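Local coordinates for tRNA nucleotidyl transferase-related protein (Thermotoga maritima, PDB 3H38) that probably adds the CCA sequence to the 3' end of tRNA, as a magnesium-dependent class II nucleotidyltransferase using CTP and ATP, at residues H82-F85 with M86-S89. Residues are numbered along the deposited sequence; the frame is centred on the assembly and turned at random.
Sequences HDKF and MTAS
His82 and Ser89 close the hairpin loop that joins antiparallel strands 77-80 and 87-92 in the head domain of this CCA-adding enzyme, and they illustrate how a loop side chain can hold a second-shell serine of a metal site that is empty here. The polar link is a single hydrogen bond: His82 NE2 donates to Ser89 OG at 2.8 Å, with an N-H...O angle of 155°. The hydroxyl lies at the ring edge, in the imidazole plane, so the N-H points nearly within that plane at OG. With chi1 at -79°, CG stands opposite the carbonyl carbon, which turns the ring edge toward the start of strand 87-92. Ser89 OG is gripped a second time by OD1 of Asp99, a magnesium ligand in another structure of this protein, so the histidine probably helps to position the carboxylate through the serine. An alanine in place of His82 would remove the imidazole and probably leave Ser89 OG held from the Asp99 side with more freedom to turn.

Van der Waals contacts line the inside of the turn. Thr87 points its side chain into the loop, where OG1 lies 3.2 Å from Lys84 CB; the lysine's CB and CG do the touching, while the amino end turns off from the strand. Strand 97-102 flanks the threonine through Ala101.

At the apex the contact is aromatic. Neighbours Phe85 and Met86 make a Met-aromatic pair in which SD approaches obliquely, 4.8 Å from the ring centroid, whereas Met86 CG sits almost squarely over one face, 3.5 Å from the centroid and 8° off the ring normal.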
loop_
_atom_site.group_PDB
_atom_site.type_symbol
_atom_site.label_atom_id
_atom_site.label_comp_id
_atom_site.label_asym_id
_atom_site.label_seq_id
_atom_site.Cartn_x
_atom_site.Cartn_y
_atom_site.Cartn_z
ATOM N N HIS A 82 -7.489 -3.538 -23.808
ATOM C CA HIS A 82 -7.450 -2.756 -22.604
ATOM C C HIS A 82 -7.711 -1.358 -22.956
ATOM O O HIS A 82 -7.813 -0.997 -24.105
ATOM C CB HIS A 82 -6.072 -2.776 -21.930
ATOM C CG HIS A 82 -5.784 -4.008 -21.138
ATOM N ND1 HIS A 82 -6.698 -4.584 -20.292
ATOM C CD2 HIS A 82 -4.664 -4.751 -21.038
ATOM C CE1 HIS A 82 -6.160 -5.643 -19.726
ATOM N NE2 HIS A 82 -4.925 -5.766 -20.161
ATOM N N ASP A 83 -7.848 -0.566 -21.922
ATOM C CA ASP A 83 -7.909 0.839 -22.094
ATOM C C ASP A 83 -6.551 1.303 -21.605
ATOM O O ASP A 83 -6.345 1.513 -20.428
ATOM C CB ASP A 83 -8.994 1.405 -21.201
ATOM C CG ASP A 83 -10.383 1.221 -21.764
ATOM O OD1 ASP A 83 -10.682 1.745 -22.841
ATOM O OD2 ASP A 83 -11.190 0.570 -21.104
ATOM N N LYS A 84 -5.632 1.438 -22.540
ATOM C CA LYS A 84 -4.298 2.026 -22.390
ATOM C C LYS A 84 -3.903 2.158 -23.833
ATOM O O LYS A 84 -4.231 1.298 -24.611
ATOM C CB LYS A 84 -3.372 1.120 -21.639
ATOM C CG LYS A 84 -2.172 1.822 -21.058
ATOM C CD LYS A 84 -2.516 2.622 -19.843
ATOM C CE LYS A 84 -1.294 3.036 -19.115
ATOM N NZ LYS A 84 -0.506 1.843 -18.886
ATOM N N PHE A 85 -3.176 3.188 -24.211
ATOM C CA PHE A 85 -3.105 3.547 -25.599
ATOM C C PHE A 85 -2.955 2.352 -26.519
ATOM O O PHE A 85 -3.685 2.275 -27.482
ATOM C CB PHE A 85 -2.011 4.618 -25.811
ATOM C CG PHE A 85 -1.317 4.548 -27.139
ATOM C CD1 PHE A 85 -1.971 4.864 -28.297
ATOM C CD2 PHE A 85 0.012 4.196 -27.212
ATOM C CE1 PHE A 85 -1.320 4.810 -29.494
ATOM C CE2 PHE A 85 0.662 4.125 -28.406
ATOM C CZ PHE A 85 0.006 4.428 -29.546
ATOM N N MET A 86 -2.091 1.408 -26.210
ATOM C CA MET A 86 -2.003 0.142 -26.940
ATOM C C MET A 86 -1.567 -0.993 -26.021
ATOM O O MET A 86 -0.390 -1.301 -25.915
ATOM C CB MET A 86 -1.016 0.252 -28.089
ATOM C CG MET A 86 -1.461 1.168 -29.194
ATOM S SD MET A 86 -1.114 0.424 -30.788
ATOM C CE MET A 86 -1.996 -1.132 -30.603
ATOM N N THR A 87 -2.529 -1.619 -25.370
ATOM C CA THR A 87 -2.220 -2.515 -24.290
ATOM C C THR A 87 -3.123 -3.726 -24.369
ATOM O O THR A 87 -4.333 -3.623 -24.616
ATOM C CB THR A 87 -2.362 -1.793 -22.939
ATOM O OG1 THR A 87 -1.212 -0.961 -22.733
ATOM C CG2 THR A 87 -2.461 -2.781 -21.801
ATOM N N ALA A 88 -2.523 -4.887 -24.179
ATOM C CA ALA A 88 -3.276 -6.116 -24.276
ATOM C C ALA A 88 -2.700 -7.057 -23.258
ATOM O O ALA A 88 -1.580 -6.852 -22.784
ATOM C CB ALA A 88 -3.155 -6.704 -25.674
ATOM N N SER A 89 -3.475 -8.079 -22.913
ATOM C CA SER A 89 -2.991 -9.153 -22.059
ATOM C C SER A 89 -3.492 -10.495 -22.586
ATOM O O SER A 89 -4.682 -10.657 -22.823
ATOM C CB SER A 89 -3.434 -8.915 -20.619
ATOM O OG SER A 89 -2.905 -7.690 -20.147
#